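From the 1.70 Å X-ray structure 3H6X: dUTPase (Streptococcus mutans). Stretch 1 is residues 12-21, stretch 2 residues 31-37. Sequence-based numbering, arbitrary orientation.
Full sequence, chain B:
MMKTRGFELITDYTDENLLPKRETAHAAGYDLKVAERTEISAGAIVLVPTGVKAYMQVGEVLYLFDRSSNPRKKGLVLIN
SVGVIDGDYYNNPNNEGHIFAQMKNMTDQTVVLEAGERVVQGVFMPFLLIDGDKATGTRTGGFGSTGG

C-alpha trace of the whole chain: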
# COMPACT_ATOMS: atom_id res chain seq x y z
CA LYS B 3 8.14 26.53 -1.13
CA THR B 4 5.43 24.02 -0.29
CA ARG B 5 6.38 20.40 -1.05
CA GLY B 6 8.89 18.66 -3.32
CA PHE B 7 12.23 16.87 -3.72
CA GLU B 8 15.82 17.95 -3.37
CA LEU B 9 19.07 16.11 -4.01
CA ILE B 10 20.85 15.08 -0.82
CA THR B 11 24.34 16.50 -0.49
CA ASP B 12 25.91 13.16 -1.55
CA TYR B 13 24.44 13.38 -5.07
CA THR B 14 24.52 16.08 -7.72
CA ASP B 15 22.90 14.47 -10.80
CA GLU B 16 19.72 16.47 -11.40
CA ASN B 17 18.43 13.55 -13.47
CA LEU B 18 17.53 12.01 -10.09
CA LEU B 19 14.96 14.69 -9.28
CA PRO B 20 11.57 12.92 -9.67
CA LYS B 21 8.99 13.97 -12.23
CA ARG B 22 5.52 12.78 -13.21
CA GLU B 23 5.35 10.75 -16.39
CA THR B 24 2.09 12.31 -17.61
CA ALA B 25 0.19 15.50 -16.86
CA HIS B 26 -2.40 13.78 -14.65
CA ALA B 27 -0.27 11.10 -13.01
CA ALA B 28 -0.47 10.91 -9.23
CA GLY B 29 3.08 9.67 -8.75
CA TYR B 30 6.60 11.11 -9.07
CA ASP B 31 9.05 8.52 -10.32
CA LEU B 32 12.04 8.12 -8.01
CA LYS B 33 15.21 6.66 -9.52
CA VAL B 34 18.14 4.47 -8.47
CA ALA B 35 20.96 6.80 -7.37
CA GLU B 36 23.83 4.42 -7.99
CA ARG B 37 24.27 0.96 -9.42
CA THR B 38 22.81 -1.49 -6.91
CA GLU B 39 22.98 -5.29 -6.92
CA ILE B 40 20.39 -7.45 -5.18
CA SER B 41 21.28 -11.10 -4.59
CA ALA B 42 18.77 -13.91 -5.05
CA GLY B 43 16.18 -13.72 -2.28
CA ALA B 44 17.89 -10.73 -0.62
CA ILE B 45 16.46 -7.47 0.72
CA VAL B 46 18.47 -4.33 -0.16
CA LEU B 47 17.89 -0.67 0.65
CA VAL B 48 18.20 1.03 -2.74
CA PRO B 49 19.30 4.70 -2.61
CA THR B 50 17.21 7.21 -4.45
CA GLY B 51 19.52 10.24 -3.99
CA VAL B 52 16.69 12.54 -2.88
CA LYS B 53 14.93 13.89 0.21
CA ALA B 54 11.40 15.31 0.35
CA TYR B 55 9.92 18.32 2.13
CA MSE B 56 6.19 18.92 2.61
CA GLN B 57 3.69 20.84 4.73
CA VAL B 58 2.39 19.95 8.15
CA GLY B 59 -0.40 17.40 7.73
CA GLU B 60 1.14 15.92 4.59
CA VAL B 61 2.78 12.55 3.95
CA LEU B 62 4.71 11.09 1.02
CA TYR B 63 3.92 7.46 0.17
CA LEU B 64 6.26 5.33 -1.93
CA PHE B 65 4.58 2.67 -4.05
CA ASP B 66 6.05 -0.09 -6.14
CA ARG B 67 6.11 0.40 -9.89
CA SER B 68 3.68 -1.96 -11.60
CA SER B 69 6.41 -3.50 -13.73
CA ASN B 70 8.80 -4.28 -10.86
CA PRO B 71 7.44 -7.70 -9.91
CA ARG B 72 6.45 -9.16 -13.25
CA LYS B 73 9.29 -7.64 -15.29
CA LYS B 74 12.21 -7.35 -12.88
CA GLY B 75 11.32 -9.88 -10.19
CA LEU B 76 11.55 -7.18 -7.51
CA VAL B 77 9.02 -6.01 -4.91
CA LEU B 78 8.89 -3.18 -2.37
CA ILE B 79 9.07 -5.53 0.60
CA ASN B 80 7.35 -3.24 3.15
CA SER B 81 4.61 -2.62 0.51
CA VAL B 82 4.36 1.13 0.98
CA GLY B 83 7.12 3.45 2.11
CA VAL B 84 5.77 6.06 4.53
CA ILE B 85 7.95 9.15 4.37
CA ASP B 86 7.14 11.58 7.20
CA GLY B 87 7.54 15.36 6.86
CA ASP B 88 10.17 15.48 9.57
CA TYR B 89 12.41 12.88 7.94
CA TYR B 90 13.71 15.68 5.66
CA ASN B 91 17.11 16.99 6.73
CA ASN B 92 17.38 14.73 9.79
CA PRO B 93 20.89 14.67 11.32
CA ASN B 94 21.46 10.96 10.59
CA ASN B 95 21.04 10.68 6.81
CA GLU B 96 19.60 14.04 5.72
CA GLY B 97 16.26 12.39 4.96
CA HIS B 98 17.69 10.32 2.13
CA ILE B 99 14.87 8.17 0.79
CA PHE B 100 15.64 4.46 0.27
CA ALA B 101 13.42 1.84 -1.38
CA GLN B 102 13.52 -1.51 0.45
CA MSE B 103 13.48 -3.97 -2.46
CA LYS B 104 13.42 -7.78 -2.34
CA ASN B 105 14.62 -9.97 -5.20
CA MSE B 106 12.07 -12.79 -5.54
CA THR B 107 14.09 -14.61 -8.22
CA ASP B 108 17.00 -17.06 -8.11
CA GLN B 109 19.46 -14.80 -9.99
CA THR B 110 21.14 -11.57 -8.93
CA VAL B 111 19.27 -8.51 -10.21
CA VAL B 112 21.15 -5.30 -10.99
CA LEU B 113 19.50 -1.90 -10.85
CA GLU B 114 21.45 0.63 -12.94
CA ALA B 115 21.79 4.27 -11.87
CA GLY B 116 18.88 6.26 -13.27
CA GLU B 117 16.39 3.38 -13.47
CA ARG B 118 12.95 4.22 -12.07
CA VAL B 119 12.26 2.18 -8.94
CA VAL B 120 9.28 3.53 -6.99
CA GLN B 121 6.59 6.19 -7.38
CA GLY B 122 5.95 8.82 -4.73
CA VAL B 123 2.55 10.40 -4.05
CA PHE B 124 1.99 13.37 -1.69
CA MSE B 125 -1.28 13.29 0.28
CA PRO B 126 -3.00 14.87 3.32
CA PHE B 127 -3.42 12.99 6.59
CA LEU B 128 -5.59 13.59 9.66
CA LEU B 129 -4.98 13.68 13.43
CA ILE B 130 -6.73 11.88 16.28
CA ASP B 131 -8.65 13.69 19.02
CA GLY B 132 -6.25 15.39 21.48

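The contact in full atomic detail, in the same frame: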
# COMPACT_ATOMS: atom_id res chain seq x y z
N ASP B 12 25.04 14.20 -0.99
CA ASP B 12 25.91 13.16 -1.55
C ASP B 12 25.75 12.96 -3.06
O ASP B 12 26.56 12.27 -3.68
CB ASP B 12 25.67 11.81 -0.87
CG ASP B 12 26.35 11.70 0.47
OD1 ASP B 12 27.24 12.53 0.78
OD2 ASP B 12 26.00 10.75 1.21
N TYR B 13 24.71 13.55 -3.64
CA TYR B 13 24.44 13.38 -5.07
C TYR B 13 24.21 14.72 -5.75
O TYR B 13 23.63 15.65 -5.15
CB TYR B 13 23.24 12.43 -5.30
CG TYR B 13 23.51 11.01 -4.89
CD1 TYR B 13 24.13 10.10 -5.76
CD2 TYR B 13 23.19 10.56 -3.62
CE1 TYR B 13 24.39 8.81 -5.37
CE2 TYR B 13 23.45 9.27 -3.22
CZ TYR B 13 24.05 8.40 -4.10
OH TYR B 13 24.31 7.12 -3.70
N THR B 14 24.65 14.83 -7.00
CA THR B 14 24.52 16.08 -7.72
C THR B 14 23.85 15.92 -9.09
O THR B 14 23.61 16.93 -9.76
CB THR B 14 25.88 16.77 -7.94
OG1 THR B 14 26.76 15.90 -8.67
CG2 THR B 14 26.50 17.14 -6.60
N ASP B 15 23.52 14.70 -9.49
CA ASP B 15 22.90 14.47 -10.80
C ASP B 15 21.43 14.87 -10.77
O ASP B 15 20.60 14.18 -10.17
CB ASP B 15 23.03 13.00 -11.21
CG ASP B 15 22.53 12.73 -12.62
OD1 ASP B 15 21.96 13.66 -13.24
OD2 ASP B 15 22.72 11.60 -13.12
N GLU B 16 21.10 15.96 -11.45
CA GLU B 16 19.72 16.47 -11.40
C GLU B 16 18.72 15.56 -12.13
O GLU B 16 17.49 15.71 -11.97
CB GLU B 16 19.65 17.93 -11.84
CG GLU B 16 20.35 18.82 -10.79
CD GLU B 16 20.24 20.29 -11.08
OE1 GLU B 16 20.43 20.69 -12.25
OE2 GLU B 16 19.97 21.07 -10.13
N ASN B 17 19.25 14.59 -12.87
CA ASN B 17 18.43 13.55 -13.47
C ASN B 17 17.67 12.77 -12.41
O ASN B 17 16.64 12.16 -12.69
CB ASN B 17 19.32 12.59 -14.26
CG ASN B 17 18.56 11.89 -15.37
OD1 ASN B 17 17.49 12.32 -15.78
ND2 ASN B 17 19.13 10.80 -15.88
N LEU B 18 18.18 12.76 -11.18
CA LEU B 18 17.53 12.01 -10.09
C LEU B 18 16.31 12.71 -9.50
O LEU B 18 15.58 12.11 -8.73
CB LEU B 18 18.51 11.73 -8.95
CG LEU B 18 19.68 10.84 -9.33
CD1 LEU B 18 20.69 10.72 -8.18
CD2 LEU B 18 19.18 9.47 -9.74
N LEU B 19 16.11 13.98 -9.84
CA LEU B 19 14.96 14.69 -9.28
C LEU B 19 13.67 14.14 -9.92
O LEU B 19 13.54 14.16 -11.14
CB LEU B 19 15.10 16.20 -9.53
CG LEU B 19 16.15 16.90 -8.65
CD1 LEU B 19 16.41 18.31 -9.15
CD2 LEU B 19 15.71 16.93 -7.19
N PRO B 20 12.73 13.63 -9.10
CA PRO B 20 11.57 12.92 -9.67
C PRO B 20 10.62 13.81 -10.45
O PRO B 20 10.41 14.97 -10.09
CB PRO B 20 10.84 12.37 -8.42
CG PRO B 20 11.91 12.32 -7.34
CD PRO B 20 12.81 13.50 -7.63
N LYS B 21 10.04 13.26 -11.52
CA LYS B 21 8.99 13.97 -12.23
C LYS B 21 7.82 13.04 -12.50
O LYS B 21 7.96 11.81 -12.36
CB LYS B 21 9.52 14.55 -13.55
CG LYS B 21 9.88 13.51 -14.58
CD LYS B 21 10.41 14.16 -15.85
CE LYS B 21 10.89 13.11 -16.86
NZ LYS B 21 11.39 13.76 -18.12
N ASP B 31 8.23 9.73 -10.20
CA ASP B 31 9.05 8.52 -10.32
C ASP B 31 10.44 8.74 -9.74
O ASP B 31 11.24 9.49 -10.30
CB ASP B 31 9.13 8.09 -11.79
CG ASP B 31 7.76 7.66 -12.34
OD1 ASP B 31 7.06 6.90 -11.65
OD2 ASP B 31 7.42 8.07 -13.47
N LEU B 32 10.72 8.07 -8.62
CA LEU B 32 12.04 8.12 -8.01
C LEU B 32 12.97 7.11 -8.70
O LEU B 32 12.52 6.07 -9.18
CB LEU B 32 11.95 7.83 -6.49
CG LEU B 32 11.48 8.99 -5.61
CD1 LEU B 32 9.97 9.18 -5.71
CD2 LEU B 32 11.87 8.72 -4.16
N LYS B 33 14.25 7.44 -8.75
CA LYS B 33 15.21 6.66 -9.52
C LYS B 33 16.31 6.11 -8.63
O LYS B 33 16.51 6.58 -7.52
CB LYS B 33 15.82 7.54 -10.62
CG LYS B 33 14.83 7.90 -11.73
CD LYS B 33 15.42 8.95 -12.68
CE LYS B 33 14.48 9.18 -13.87
NZ LYS B 33 15.00 10.26 -14.77
N VAL B 34 17.01 5.10 -9.15
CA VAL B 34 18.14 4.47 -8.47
C VAL B 34 19.34 5.39 -8.54
O VAL B 34 19.74 5.78 -9.62
CB VAL B 34 18.44 3.11 -9.13
CG1 VAL B 34 19.69 2.49 -8.53
CG2 VAL B 34 17.23 2.17 -8.96
N ALA B 35 19.93 5.74 -7.39
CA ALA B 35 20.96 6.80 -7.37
C ALA B 35 22.32 6.30 -7.84
O ALA B 35 23.13 7.04 -8.38
CB ALA B 35 21.08 7.39 -5.98
N GLU B 36 22.56 5.02 -7.60
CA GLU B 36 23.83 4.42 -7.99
C GLU B 36 23.61 2.95 -8.25
O GLU B 36 22.69 2.33 -7.69
CB GLU B 36 24.86 4.58 -6.89
CG GLU B 36 24.52 3.81 -5.65
CD GLU B 36 25.61 3.90 -4.58
OE1 GLU B 36 26.57 4.70 -4.76
OE2 GLU B 36 25.48 3.18 -3.56
N ARG B 37 24.45 2.36 -9.09
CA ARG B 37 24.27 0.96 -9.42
C ARG B 37 24.14 0.11 -8.16
O ARG B 37 24.96 0.21 -7.23
CB ARG B 37 25.43 0.45 -10.29
CG ARG B 37 25.31 -1.03 -10.64
CD ARG B 37 26.54 -1.57 -11.37
NE ARG B 37 26.41 -1.45 -12.81
CZ ARG B 37 27.24 -0.75 -13.58
NH1 ARG B 37 28.28 -0.10 -13.04
NH2 ARG B 37 27.05 -0.69 -14.89
O HOH W 1 26.95 7.30 -4.30
O HOH W 2 13.70 12.27 -13.46
O HOH W 3 15.36 9.68 -7.41
O HOH W 4 11.34 10.72 -12.71
O HOH W 5 8.92 9.61 -14.69

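The shortest direct polar link between the two stretches is the hydrogen bond from Asp31 N to Lys21 O, 3.0 Å and nearly linear at 174°. One residue pair bears it, and water 4 extends the link by accepting from Lys21 N (3.1 Å) and donating to Asp31 O (2.7 Å), filling a gap too wide for a direct backbone bond. Farther along, the extended side chain of Lys33 (m, then t throughout) carries its ammonium to the 3-10 segment, where NZ donates to Asn17 O at 3.3 Å; Asn17 OD1 lies 3.4 Å from the same NZ. Water 2 accepts from Lys33 NZ at 2.7 Å. Water 3 accepts from Lys33 N at 2.8 Å and lies 2.8 Å from Leu18 O, so it joins the backbones where they stand apart. Water 1 receives a weak bond or gives one at Tyr13 OH and donates to Glu36 OE1, each 2.7 Å away. Apolar packing accompanies these links. Ala35 CB sits over one face of the Tyr13 ring, 3.9 Å from its centroid and 21° off the normal, a CH-pi contact. Leu18 reaches the same methyl, CD1 to Ala35 CB 4.0 Å, while its CD2 approaches Val34 O at 3.7 Å. Pro20 packs CG against Leu32 CG at 3.8 Å.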